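Long-range contacts in free methionine-R-sulfoxide reductase (Saccharomyces cerevisiae, PDB 1F5M), which catalyses the thioredoxin-dependent reduction of the R-enantiomer of free methionine sulfoxide to methionine and takes part in protection against oxidative stress: residues 114-119 and 127-132; 48-53 and 84-89; 13-18 and 54-59. All coordinates share one frame; numbering follows the deposited sequence.

Interaction 1: residues 114-119 and 127-132; sequences PDVNKY and GETKSE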
ATOM      1  N   PRO B 114      14.174  19.184  -5.505  1.00 16.98           N
ATOM      2  CA  PRO B 114      14.840  18.740  -6.741  1.00 18.32           C
ATOM      3  C   PRO B 114      16.043  17.826  -6.536  1.00 20.13           C
ATOM      4  O   PRO B 114      16.403  17.032  -7.419  1.00 21.93           O
ATOM      5  CB  PRO B 114      15.226  20.059  -7.430  1.00 18.43           C
ATOM      6  CG  PRO B 114      15.532  20.987  -6.210  1.00 18.51           C
ATOM      7  CD  PRO B 114      14.412  20.629  -5.237  1.00 18.10           C
ATOM      8  N   ASP B 115      16.671  17.921  -5.372  1.00 20.31           N
ATOM      9  CA  ASP B 115      17.846  17.112  -5.114  1.00 20.68           C
ATOM     10  C   ASP B 115      17.851  16.881  -3.606  1.00 20.43           C
ATOM     11  O   ASP B 115      18.290  17.684  -2.820  1.00 20.35           O
ATOM     12  CB  ASP B 115      19.107  17.851  -5.583  1.00 24.32           C
ATOM     13  CG  ASP B 115      20.369  17.073  -5.278  1.00 25.87           C
ATOM     14  OD1 ASP B 115      20.338  16.237  -4.357  1.00 26.55           O
ATOM     15  OD2 ASP B 115      21.386  17.297  -5.954  1.00 30.22           O
ATOM     16  N   VAL B 116      17.348  15.717  -3.236  1.00 17.63           N
ATOM     17  CA  VAL B 116      17.177  15.289  -1.881  1.00 19.61           C
ATOM     18  C   VAL B 116      18.484  15.311  -1.035  1.00 19.61           C
ATOM     19  O   VAL B 116      18.483  15.598   0.186  1.00 20.38           O
ATOM     20  CB  VAL B 116      16.472  13.898  -2.039  1.00 20.55           C
ATOM     21  CG1 VAL B 116      17.299  12.849  -1.545  1.00 21.46           C
ATOM     22  CG2 VAL B 116      15.060  13.969  -1.524  1.00 21.13           C
ATOM     23  N   ASN B 117      19.600  15.069  -1.687  1.00 19.42           N
ATOM     24  CA  ASN B 117      20.854  15.087  -0.991  1.00 22.62           C
ATOM     25  C   ASN B 117      21.364  16.506  -0.736  1.00 23.16           C
ATOM     26  O   ASN B 117      22.372  16.685  -0.032  1.00 23.79           O
ATOM     27  CB  ASN B 117      21.871  14.256  -1.770  1.00 25.54           C
ATOM     28  CG  ASN B 117      21.468  12.770  -1.819  1.00 28.16           C
ATOM     29  OD1 ASN B 117      21.106  12.181  -0.792  1.00 28.83           O
ATOM     30  ND2 ASN B 117      21.535  12.173  -2.997  1.00 26.81           N
ATOM     31  N   LYS B 118      20.689  17.516  -1.280  1.00 23.00           N
ATOM     32  CA  LYS B 118      21.129  18.889  -0.973  1.00 24.81           C
ATOM     33  C   LYS B 118      20.161  19.343   0.123  1.00 25.50           C
ATOM     34  O   LYS B 118      20.249  20.487   0.558  1.00 23.52           O
ATOM     35  CB  LYS B 118      20.956  19.845  -2.140  1.00 24.58           C
ATOM     36  CG  LYS B 118      21.728  19.522  -3.406  1.00 29.85           C
ATOM     37  CD  LYS B 118      23.156  19.224  -3.119  1.00 30.35           C
ATOM     38  CE  LYS B 118      23.861  18.808  -4.401  1.00 34.03           C
ATOM     39  NZ  LYS B 118      23.542  19.805  -5.480  1.00 38.01           N
ATOM     40  N   TYR B 119      19.254  18.444   0.567  1.00 23.37           N
ATOM     41  CA  TYR B 119      18.220  18.817   1.567  1.00 23.95           C
ATOM     42  C   TYR B 119      18.708  18.536   2.964  1.00 26.37           C
ATOM     43  O   TYR B 119      18.663  17.380   3.406  1.00 28.32           O
ATOM     44  CB  TYR B 119      16.920  18.018   1.350  1.00 22.85           C
ATOM     45  CG  TYR B 119      15.714  18.550   2.118  1.00 24.79           C
ATOM     46  CD1 TYR B 119      14.780  19.366   1.489  1.00 24.67           C
ATOM     47  CD2 TYR B 119      15.539  18.279   3.495  1.00 24.49           C
ATOM     48  CE1 TYR B 119      13.706  19.904   2.203  1.00 27.09           C
ATOM     49  CE2 TYR B 119      14.477  18.812   4.212  1.00 25.19           C
ATOM     50  CZ  TYR B 119      13.566  19.625   3.560  1.00 26.58           C
ATOM     51  OH  TYR B 119      12.516  20.191   4.246  1.00 25.88           O
ATOM     52  N   GLY B 127      17.726   4.585  -0.753  1.00 23.44           N
ATOM     53  CA  GLY B 127      18.956   5.273  -1.090  1.00 25.92           C
ATOM     54  C   GLY B 127      18.983   5.775  -2.521  1.00 26.82           C
ATOM     55  O   GLY B 127      19.844   6.602  -2.844  1.00 26.73           O
ATOM     56  N   GLU B 128      18.069   5.314  -3.388  1.00 24.44           N
ATOM     57  CA  GLU B 128      18.109   5.798  -4.787  1.00 24.15           C
ATOM     58  C   GLU B 128      17.231   6.985  -5.071  1.00 21.43           C
ATOM     59  O   GLU B 128      17.190   7.466  -6.206  1.00 17.99           O
ATOM     60  CB  GLU B 128      17.707   4.705  -5.760  1.00 29.57           C
ATOM     61  CG  GLU B 128      18.857   3.843  -6.153  1.00 36.46           C
ATOM     62  CD  GLU B 128      18.509   2.401  -5.928  1.00 42.59           C
ATOM     63  OE1 GLU B 128      18.113   1.695  -6.895  1.00 40.54           O
ATOM     64  OE2 GLU B 128      18.613   1.993  -4.738  1.00 48.02           O
ATOM     65  N   THR B 129      16.506   7.459  -4.057  1.00 17.76           N
ATOM     66  CA  THR B 129      15.637   8.563  -4.284  1.00 18.05           C
ATOM     67  C   THR B 129      16.507   9.796  -4.568  1.00 20.63           C
ATOM     68  O   THR B 129      17.470  10.046  -3.845  1.00 20.17           O
ATOM     69  CB  THR B 129      14.727   8.800  -3.031  1.00 19.38           C
ATOM     70  OG1 THR B 129      13.812   7.698  -2.877  1.00 23.20           O
ATOM     71  CG2 THR B 129      13.911  10.093  -3.206  1.00 19.74           C
ATOM     72  N   LYS B 130      16.185  10.550  -5.620  1.00 20.85           N
ATOM     73  CA  LYS B 130      16.937  11.772  -5.934  1.00 22.51           C
ATOM     74  C   LYS B 130      16.102  13.023  -5.790  1.00 21.31           C
ATOM     75  O   LYS B 130      16.643  14.088  -5.529  1.00 22.49           O
ATOM     76  CB  LYS B 130      17.517  11.720  -7.360  1.00 21.54           C
ATOM     77  CG  LYS B 130      18.867  11.024  -7.417  1.00 18.81           C
ATOM     78  CD  LYS B 130      19.300  10.792  -8.874  1.00 22.32           C
ATOM     79  CE  LYS B 130      20.660  10.046  -8.799  1.00 25.19           C
ATOM     80  NZ  LYS B 130      21.174   9.737 -10.134  1.00 31.39           N
ATOM     81  N   SER B 131      14.802  12.935  -6.046  1.00 22.55           N
ATOM     82  CA  SER B 131      13.953  14.106  -5.877  1.00 22.10           C
ATOM     83  C   SER B 131      12.713  13.648  -5.204  1.00 23.04           C
ATOM     84  O   SER B 131      12.422  12.451  -5.219  1.00 22.76           O
ATOM     85  CB  SER B 131      13.653  14.850  -7.199  1.00 22.74           C
ATOM     86  OG  SER B 131      13.034  14.063  -8.178  1.00 21.06           O
ATOM     87  N   GLU B 132      11.978  14.593  -4.605  1.00 23.26           N
ATOM     88  CA  GLU B 132      10.808  14.269  -3.797  1.00 21.25           C
ATOM     89  C   GLU B 132       9.829  15.447  -3.636  1.00 21.41           C
ATOM     90  O   GLU B 132      10.202  16.635  -3.723  1.00 18.99           O
ATOM     91  CB  GLU B 132      11.311  13.800  -2.395  1.00 23.59           C
ATOM     92  CG  GLU B 132      10.250  13.212  -1.438  1.00 22.85           C
ATOM     93  CD  GLU B 132      10.816  12.603  -0.105  1.00 25.90           C
ATOM     94  OE1 GLU B 132      10.015  12.202   0.778  1.00 25.50           O
ATOM     95  OE2 GLU B 132      12.054  12.502   0.079  1.00 26.54           O
TER
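Val116 and Lys130 are tied by one backbone bond, in which Val116 N donates to Lys130 O over 2.9 Å in a nearly straight line, 171° at the hydrogen. The donor stands well above the carbonyl plane. The same oxygen also receives a C-H...O contact from Asp115 CA at 3.3 Å, so two successive residues of 114-119 converge on a single carbonyl. The branches of Val116 then spread along the opposing chain. Val116 CG1 rests on the backbone, 3.6 Å from Thr129 O, while Val116 CG2 lies 3.7 Å from Glu132 OE2 and 3.9 Å from Glu132 CB. This spread uses a chi1 of 116°, far from a staggered position. Glu132 is extended, with CG anti to the backbone N (chi1 -172°), and its side chain crosses that of Val116 obliquely. Beyond them, Ser131 CB sits 3.5 Å from Pro114 O.

In the second shell, Asp115 is bonded to the short 3-10 turn 116-118. Its OD1 accepts a weak bond from Asn117 N, and Asp115 OD2 forms a salt bridge with Lys118 NZ at 3.3 Å. On the other segment, Thr129 OG1 is held by Asp151 and Asn65, and Ser131 OG bonds to Asp154 O and Gly157 N, so both hydroxyls are anchored to other parts of the fold. Glu132 OE1 approaches the carboxylates of Asp149 and Asp151, and its side chain packs on Val100 and Cys101 of helix 99-107.

Lys130 and Ser131 together face Cys152, forming a classic beta bulge where strand 131-138 begins. Glu132 pairs by its backbone with Val113. The contact thus packs the loop leaving edge strand 111-113 against the bulged start of its antiparallel neighbour in the GAF-domain sheet.

Interaction 2: residues 48-53 and 84-89; sequences NASSLI and PFQGKV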
ATOM      1  N   ASN B  48      -6.053   2.911  -1.755  1.00 15.57           N
ATOM      2  CA  ASN B  48      -6.397   3.055  -3.171  1.00 16.72           C
ATOM      3  C   ASN B  48      -5.784   4.354  -3.692  1.00 16.93           C
ATOM      4  O   ASN B  48      -5.293   4.417  -4.824  1.00 15.36           O
ATOM      5  CB  ASN B  48      -7.905   3.069  -3.376  1.00 15.53           C
ATOM      6  CG  ASN B  48      -8.456   1.649  -3.551  1.00 16.41           C
ATOM      7  OD1 ASN B  48      -7.735   0.778  -3.990  1.00 16.09           O
ATOM      8  ND2 ASN B  48      -9.703   1.436  -3.233  1.00 16.59           N
ATOM      9  N   ALA B  49      -5.777   5.364  -2.855  1.00 18.33           N
ATOM     10  CA  ALA B  49      -5.125   6.610  -3.288  1.00 20.86           C
ATOM     11  C   ALA B  49      -3.661   6.367  -3.695  1.00 21.72           C
ATOM     12  O   ALA B  49      -3.210   6.852  -4.749  1.00 22.49           O
ATOM     13  CB  ALA B  49      -5.176   7.610  -2.188  1.00 17.05           C
ATOM     14  N   SER B  50      -2.901   5.637  -2.870  1.00 19.99           N
ATOM     15  CA  SER B  50      -1.498   5.416  -3.198  1.00 19.13           C
ATOM     16  C   SER B  50      -1.386   4.737  -4.570  1.00 19.77           C
ATOM     17  O   SER B  50      -0.501   5.047  -5.352  1.00 17.78           O
ATOM     18  CB  SER B  50      -0.795   4.586  -2.097  1.00 19.35           C
ATOM     19  OG  SER B  50      -1.209   3.231  -2.115  1.00 18.80           O
ATOM     20  N   SER B  51      -2.301   3.824  -4.894  1.00 18.93           N
ATOM     21  CA  SER B  51      -2.243   3.168  -6.193  1.00 20.41           C
ATOM     22  C   SER B  51      -2.561   4.145  -7.370  1.00 18.95           C
ATOM     23  O   SER B  51      -1.978   4.062  -8.453  1.00 17.66           O
ATOM     24  CB  SER B  51      -3.235   2.015  -6.185  1.00 21.28           C
ATOM     25  OG  SER B  51      -3.202   1.355  -7.400  1.00 19.64           O
ATOM     26  N   LEU B  52      -3.488   5.068  -7.146  1.00 17.04           N
ATOM     27  CA  LEU B  52      -3.902   6.062  -8.142  1.00 17.88           C
ATOM     28  C   LEU B  52      -2.673   6.942  -8.459  1.00 18.43           C
ATOM     29  O   LEU B  52      -2.270   7.086  -9.635  1.00 19.84           O
ATOM     30  CB  LEU B  52      -5.049   6.953  -7.575  1.00 18.90           C
ATOM     31  CG  LEU B  52      -6.452   6.316  -7.568  1.00 16.53           C
ATOM     32  CD1 LEU B  52      -7.528   7.267  -6.968  1.00 18.51           C
ATOM     33  CD2 LEU B  52      -6.809   5.959  -9.037  1.00 18.16           C
ATOM     34  N   ILE B  53      -2.024   7.422  -7.408  1.00 16.86           N
ATOM     35  CA  ILE B  53      -0.862   8.318  -7.562  1.00 16.63           C
ATOM     36  C   ILE B  53       0.286   7.615  -8.283  1.00 18.87           C
ATOM     37  O   ILE B  53       0.847   8.145  -9.232  1.00 17.91           O
ATOM     38  CB  ILE B  53      -0.385   8.808  -6.193  1.00 15.11           C
ATOM     39  CG1 ILE B  53      -1.494   9.656  -5.556  1.00 15.10           C
ATOM     40  CG2 ILE B  53       0.933   9.605  -6.321  1.00 17.53           C
ATOM     41  CD1 ILE B  53      -1.279   9.910  -4.098  1.00 13.02           C
ATOM     42  N   PRO B  84      -0.251   3.591   4.061  1.00 21.64           N
ATOM     43  CA  PRO B  84      -0.240   2.899   2.757  1.00 21.52           C
ATOM     44  C   PRO B  84       0.618   3.538   1.684  1.00 21.76           C
ATOM     45  O   PRO B  84       0.664   4.797   1.526  1.00 20.47           O
ATOM     46  CB  PRO B  84      -1.720   2.877   2.348  1.00 24.88           C
ATOM     47  CG  PRO B  84      -2.451   2.892   3.666  1.00 25.57           C
ATOM     48  CD  PRO B  84      -1.621   3.906   4.476  1.00 24.44           C
ATOM     49  N   PHE B  85       1.287   2.685   0.918  1.00 20.86           N
ATOM     50  CA  PHE B  85       2.145   3.187  -0.131  1.00 21.09           C
ATOM     51  C   PHE B  85       2.387   2.170  -1.225  1.00 19.80           C
ATOM     52  O   PHE B  85       2.158   0.967  -1.042  1.00 20.94           O
ATOM     53  CB  PHE B  85       3.519   3.586   0.453  1.00 22.28           C
ATOM     54  CG  PHE B  85       4.374   2.398   0.916  1.00 19.76           C
ATOM     55  CD1 PHE B  85       5.188   1.701   0.011  1.00 19.50           C
ATOM     56  CD2 PHE B  85       4.316   1.964   2.241  1.00 20.41           C
ATOM     57  CE1 PHE B  85       5.946   0.557   0.433  1.00 18.34           C
ATOM     58  CE2 PHE B  85       5.059   0.841   2.685  1.00 18.94           C
ATOM     59  CZ  PHE B  85       5.880   0.135   1.772  1.00 19.17           C
ATOM     60  N   GLN B  86       2.820   2.658  -2.370  1.00 18.98           N
ATOM     61  CA  GLN B  86       3.249   1.793  -3.483  1.00 18.86           C
ATOM     62  C   GLN B  86       4.757   2.036  -3.570  1.00 18.22           C
ATOM     63  O   GLN B  86       5.243   3.188  -3.549  1.00 21.56           O
ATOM     64  CB  GLN B  86       2.608   2.163  -4.839  1.00 18.27           C
ATOM     65  CG  GLN B  86       1.113   2.190  -4.865  1.00 20.07           C
ATOM     66  CD  GLN B  86       0.500   0.804  -4.665  1.00 20.04           C
ATOM     67  OE1 GLN B  86      -0.456   0.663  -3.899  1.00 25.03           O
ATOM     68  NE2 GLN B  86       1.019  -0.200  -5.353  1.00 19.83           N
ATOM     69  N   GLY B  87       5.528   0.971  -3.687  1.00 20.87           N
ATOM     70  CA  GLY B  87       6.982   1.142  -3.776  1.00 20.74           C
ATOM     71  C   GLY B  87       7.760   0.202  -2.859  1.00 19.74           C
ATOM     72  O   GLY B  87       7.231  -0.820  -2.423  1.00 18.30           O
ATOM     73  N   LYS B  88       9.021   0.526  -2.563  1.00 19.42           N
ATOM     74  CA  LYS B  88       9.813  -0.336  -1.708  1.00 18.30           C
ATOM     75  C   LYS B  88       9.634   0.014  -0.248  1.00 18.94           C
ATOM     76  O   LYS B  88       9.189   1.101   0.054  1.00 18.50           O
ATOM     77  CB  LYS B  88      11.281  -0.245  -2.097  1.00 17.48           C
ATOM     78  CG  LYS B  88      11.511  -0.692  -3.514  1.00 16.72           C
ATOM     79  CD  LYS B  88      12.955  -0.471  -3.869  1.00 21.78           C
ATOM     80  CE  LYS B  88      13.268  -1.123  -5.227  1.00 24.86           C
ATOM     81  NZ  LYS B  88      14.668  -0.802  -5.602  1.00 25.07           N
ATOM     82  N   VAL B  89       9.946  -0.948   0.637  1.00 19.33           N
ATOM     83  CA  VAL B  89       9.875  -0.799   2.102  1.00 19.05           C
ATOM     84  C   VAL B  89      10.455   0.584   2.538  1.00 19.67           C
ATOM     85  O   VAL B  89      11.453   1.061   2.000  1.00 19.30           O
ATOM     86  CB  VAL B  89      10.617  -2.017   2.743  1.00 22.85           C
ATOM     87  CG1 VAL B  89      10.934  -1.783   4.204  1.00 19.15           C
ATOM     88  CG2 VAL B  89       9.691  -3.281   2.604  1.00 21.86           C
TER
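Ser50 and Gln86 supply most of the surface buried here, with Ser51 adding a smaller share beside them. Ser50 directs its short side chain at the end of strand 79-85, and Ser50 CB comes 3.8 Å from Phe85 CA and 3.9 Å from Pro84 O. Such a small residue lets the backbones come close, the alpha carbons of Ser50 and Phe85 lying 5.3 Å apart. Ser50 OG turns back into its own helix and bonds to Ser47 O, which satisfies the buried hydroxyl.

Gln86 reaches the helix with its aliphatic portion. Gln86 CG lies beside the backbone N, anti to the carbonyl carbon (chi1 -56°), and meets the helix backbone, 3.3 Å from Ser50 O and 3.7 Å from Ser51 CA. A bend at chi2 (-67°) then leads Gln86 CD round to Ser51 CA, at 3.9 Å, and Trp54, further along the same helix, covers the glutamine from another side.

Ser51 turns its OG anti to the backbone N, where it bonds to Gly87 O of the second subunit, and the reciprocal bond runs from this chain's Gly87 to the partner's Ser51. Gly87 adopts backbone angles at which a CB would press on the preceding carbonyl oxygen. Asn48 OD1 adds a bond to Ala90 N of the second subunit.

Backbone bonds of Pro84 with Phe69 and of Gln86 with Ala67 fix the strand in the sheet, while Phe85 points away from the helix at its CB, and its ring stacks on Trp66. The close, mainly van der Waals seat of helix 42-59 on the antiparallel sheet is the helix-on-sheet layering of a GAF domain, and through Ser51 and Gln86 it borders the dimer interface.

Interaction 3: residues 13-18 and 54-59; sequences VNYSSN and WHAYKS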
ATOM      1  N   VAL B  13      -6.924   2.645 -12.931  1.00 25.16           N
ATOM      2  CA  VAL B  13      -5.510   2.812 -13.176  1.00 24.63           C
ATOM      3  C   VAL B  13      -5.146   2.280 -14.570  1.00 25.28           C
ATOM      4  O   VAL B  13      -3.974   2.166 -14.932  1.00 24.45           O
ATOM      5  CB  VAL B  13      -4.775   2.097 -11.982  1.00 27.19           C
ATOM      6  CG1 VAL B  13      -3.620   1.310 -12.441  1.00 30.73           C
ATOM      7  CG2 VAL B  13      -4.430   3.122 -10.906  1.00 25.53           C
ATOM      8  N   ASN B  14      -6.173   1.969 -15.365  1.00 26.41           N
ATOM      9  CA  ASN B  14      -5.954   1.462 -16.715  1.00 29.96           C
ATOM     10  C   ASN B  14      -6.420   2.518 -17.699  1.00 33.26           C
ATOM     11  O   ASN B  14      -7.622   2.652 -17.953  1.00 35.63           O
ATOM     12  CB  ASN B  14      -6.746   0.163 -16.966  1.00 29.25           C
ATOM     13  CG  ASN B  14      -6.235  -1.012 -16.140  1.00 30.53           C
ATOM     14  OD1 ASN B  14      -5.027  -1.149 -15.904  1.00 30.29           O
ATOM     15  ND2 ASN B  14      -7.138  -1.888 -15.740  1.00 30.75           N
ATOM     16  N   TYR B  15      -5.484   3.296 -18.217  1.00 34.87           N
ATOM     17  CA  TYR B  15      -5.804   4.313 -19.209  1.00 36.41           C
ATOM     18  C   TYR B  15      -4.562   4.546 -20.041  1.00 36.93           C
ATOM     19  O   TYR B  15      -3.463   4.171 -19.638  1.00 36.13           O
ATOM     20  CB  TYR B  15      -6.254   5.596 -18.542  1.00 37.24           C
ATOM     21  CG  TYR B  15      -5.371   6.009 -17.407  1.00 38.98           C
ATOM     22  CD1 TYR B  15      -4.222   6.775 -17.623  1.00 39.01           C
ATOM     23  CD2 TYR B  15      -5.695   5.648 -16.096  1.00 39.63           C
ATOM     24  CE1 TYR B  15      -3.423   7.170 -16.556  1.00 38.75           C
ATOM     25  CE2 TYR B  15      -4.901   6.034 -15.029  1.00 39.77           C
ATOM     26  CZ  TYR B  15      -3.774   6.787 -15.266  1.00 39.29           C
ATOM     27  OH  TYR B  15      -2.988   7.093 -14.207  1.00 38.97           O
ATOM     28  N   SER B  16      -4.735   5.164 -21.198  1.00 37.11           N
ATOM     29  CA  SER B  16      -3.610   5.375 -22.089  1.00 38.31           C
ATOM     30  C   SER B  16      -2.660   6.414 -21.564  1.00 37.82           C
ATOM     31  O   SER B  16      -3.062   7.347 -20.877  1.00 37.98           O
ATOM     32  CB  SER B  16      -4.080   5.793 -23.486  1.00 36.38           C
ATOM     33  OG  SER B  16      -3.721   7.143 -23.722  1.00 38.60           O
ATOM     34  N   SER B  17      -1.389   6.227 -21.890  1.00 39.05           N
ATOM     35  CA  SER B  17      -0.344   7.164 -21.489  1.00 40.62           C
ATOM     36  C   SER B  17      -0.308   8.321 -22.478  1.00 41.11           C
ATOM     37  O   SER B  17       0.550   9.209 -22.359  1.00 41.71           O
ATOM     38  CB  SER B  17       1.012   6.455 -21.455  1.00 40.69           C
ATOM     39  OG  SER B  17       1.303   5.855 -22.724  1.00 43.88           O
ATOM     40  N   ASN B  18      -1.237   8.321 -23.448  1.00 41.17           N
ATOM     41  CA  ASN B  18      -1.318   9.394 -24.451  1.00 40.51           C
ATOM     42  C   ASN B  18      -2.211  10.512 -23.979  1.00 38.44           C
ATOM     43  O   ASN B  18      -2.406  11.487 -24.688  1.00 38.79           O
ATOM     44  CB  ASN B  18      -1.853   8.916 -25.810  1.00 42.35           C
ATOM     45  CG  ASN B  18      -0.859   8.060 -26.570  1.00 44.67           C
ATOM     46  OD1 ASN B  18       0.354   8.291 -26.511  1.00 45.61           O
ATOM     47  ND2 ASN B  18      -1.372   7.075 -27.312  1.00 44.85           N
ATOM     48  N   TRP B  54       0.556   6.377  -7.876  1.00 17.29           N
ATOM     49  CA  TRP B  54       1.645   5.599  -8.428  1.00 17.79           C
ATOM     50  C   TRP B  54       1.473   5.448  -9.947  1.00 19.89           C
ATOM     51  O   TRP B  54       2.378   5.753 -10.720  1.00 21.86           O
ATOM     52  CB  TRP B  54       1.681   4.171  -7.778  1.00 16.70           C
ATOM     53  CG  TRP B  54       2.715   3.277  -8.474  1.00 16.36           C
ATOM     54  CD1 TRP B  54       2.567   2.618  -9.659  1.00 18.72           C
ATOM     55  CD2 TRP B  54       4.058   3.079  -8.070  1.00 18.77           C
ATOM     56  NE1 TRP B  54       3.741   2.021 -10.022  1.00 19.00           N
ATOM     57  CE2 TRP B  54       4.682   2.282  -9.061  1.00 20.50           C
ATOM     58  CE3 TRP B  54       4.817   3.511  -6.964  1.00 21.89           C
ATOM     59  CZ2 TRP B  54       6.034   1.891  -8.982  1.00 22.66           C
ATOM     60  CZ3 TRP B  54       6.166   3.125  -6.883  1.00 25.23           C
ATOM     61  CH2 TRP B  54       6.759   2.316  -7.893  1.00 22.65           C
ATOM     62  N   HIS B  55       0.310   4.935 -10.364  1.00 19.13           N
ATOM     63  CA  HIS B  55       0.047   4.716 -11.769  1.00 19.40           C
ATOM     64  C   HIS B  55      -0.033   5.988 -12.593  1.00 18.80           C
ATOM     65  O   HIS B  55       0.375   5.984 -13.757  1.00 19.60           O
ATOM     66  CB  HIS B  55      -1.214   3.879 -11.923  1.00 17.43           C
ATOM     67  CG  HIS B  55      -1.034   2.469 -11.446  1.00 18.71           C
ATOM     68  ND1 HIS B  55      -0.414   1.494 -12.212  1.00 21.64           N
ATOM     69  CD2 HIS B  55      -1.262   1.909 -10.238  1.00 17.44           C
ATOM     70  CE1 HIS B  55      -0.263   0.400 -11.488  1.00 21.35           C
ATOM     71  NE2 HIS B  55      -0.765   0.630 -10.281  1.00 20.21           N
ATOM     72  N   ALA B  56      -0.579   7.047 -12.027  1.00 18.10           N
ATOM     73  CA  ALA B  56      -0.624   8.326 -12.755  1.00 22.62           C
ATOM     74  C   ALA B  56       0.800   8.771 -13.108  1.00 23.65           C
ATOM     75  O   ALA B  56       1.103   9.119 -14.273  1.00 24.36           O
ATOM     76  CB  ALA B  56      -1.284   9.411 -11.918  1.00 22.71           C
ATOM     77  N   TYR B  57       1.679   8.785 -12.118  1.00 23.44           N
ATOM     78  CA  TYR B  57       3.037   9.225 -12.413  1.00 24.66           C
ATOM     79  C   TYR B  57       3.794   8.292 -13.331  1.00 25.68           C
ATOM     80  O   TYR B  57       4.642   8.751 -14.102  1.00 24.52           O
ATOM     81  CB  TYR B  57       3.826   9.488 -11.125  1.00 25.32           C
ATOM     82  CG  TYR B  57       3.474  10.852 -10.605  1.00 26.68           C
ATOM     83  CD1 TYR B  57       2.389  11.024  -9.751  1.00 26.00           C
ATOM     84  CD2 TYR B  57       4.111  11.995 -11.116  1.00 25.90           C
ATOM     85  CE1 TYR B  57       1.922  12.296  -9.428  1.00 25.98           C
ATOM     86  CE2 TYR B  57       3.651  13.271 -10.800  1.00 26.28           C
ATOM     87  CZ  TYR B  57       2.553  13.415  -9.964  1.00 25.93           C
ATOM     88  OH  TYR B  57       2.002  14.646  -9.710  1.00 26.07           O
ATOM     89  N   LYS B  58       3.482   6.994 -13.283  1.00 23.85           N
ATOM     90  CA  LYS B  58       4.160   6.046 -14.156  1.00 26.08           C
ATOM     91  C   LYS B  58       3.765   6.371 -15.584  1.00 27.68           C
ATOM     92  O   LYS B  58       4.603   6.328 -16.480  1.00 28.63           O
ATOM     93  CB  LYS B  58       3.756   4.573 -13.839  1.00 25.70           C
ATOM     94  CG  LYS B  58       4.625   3.890 -12.755  1.00 28.39           C
ATOM     95  CD  LYS B  58       6.108   4.084 -13.087  1.00 32.74           C
ATOM     96  CE  LYS B  58       7.097   3.372 -12.156  1.00 37.15           C
ATOM     97  NZ  LYS B  58       8.509   4.016 -12.219  1.00 38.74           N
ATOM     98  N   SER B  59       2.489   6.695 -15.808  1.00 29.73           N
ATOM     99  CA  SER B  59       2.051   6.978 -17.167  1.00 31.68           C
ATOM    100  C   SER B  59       2.540   8.344 -17.641  1.00 32.13           C
ATOM    101  O   SER B  59       2.726   8.527 -18.840  1.00 33.15           O
ATOM    102  CB  SER B  59       0.531   6.847 -17.306  1.00 32.50           C
ATOM    103  OG  SER B  59      -0.120   7.962 -16.779  1.00 37.52           O
TER
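Val13 and Ser17 mark where the irregular segment 13-18 comes nearest to the helical segment 54-59, their alpha carbons lying 6.0 Å from that of His55 and 4.9 Å from that of Ser59, respectively. Between them the loop touches the helix through side chains, without a hydrogen bond across.

Val13 lies over one face of the His55 ring, its side chain crossing the histidine at about a right angle. CG1 stands over the ring in a CH-pi contact whose modelled spacing is doubtfully short, while Val13 CG2 is 3.5 Å from His55 CB. The opposite face of the His55 ring is covered by Trp54 CD1, 3.8 Å above the plane and over its centre. His55 CG lies anti to the carbonyl carbon (chi1 -69°), and the imidazole is layered between Val13 and Trp54. An alanine in place of His55 would probably leave Val13 CG1 without its aromatic partner and open a gap between it and Trp54.

Tyr15 inserts its phenol end against the helix backbone. Tyr15 OH sits tightly at 3.0 Å from Ala56 CA and 3.7 Å from Ala56 CB. At the ring edge, Ser59 OG lies 3.4 Å from Tyr15 CE1, and this hydroxyl donates to Ala56 O one turn back at 3.0 Å, which fixes its rotation. Ser17 completes the contact through CB, while neighbouring Ser16 shapes the loop by accepting from Asn18 N in an ST turn.

Ile24 of helix 21-36 packs on Tyr15, Ala56 and Ser59. Near the other end of the contact, Asn14 OD1 bonds to Lys88 of the second subunit, and His55 packs on Gly87 of that subunit. This is packing of an N-terminal loop along the C-terminal part of helix 42-59, in the helical layer of the GAF fold and beside the dimer interface.

Interactions 2 and 3 lie next to each other, with centres about 14 Å apart, on consecutive parts of helix 42-59. Their segments alternate along the chain, and Val13 of one packs on Ser51 and Leu52 of the other. Both reach the second subunit, so this helix joins loop, sheet and dimer partner. Interaction 1 follows later in the sequence, its centre about 19 Å from that of interaction 2 and 23 Å from that of interaction 3, although nearest atoms of interactions 1 and 2 come within about 4 Å without touching. It shares with interaction 2 the six-stranded antiparallel sheet. Together they document the helical layer, its seat on the sheet and the loop beyond the far edge strand.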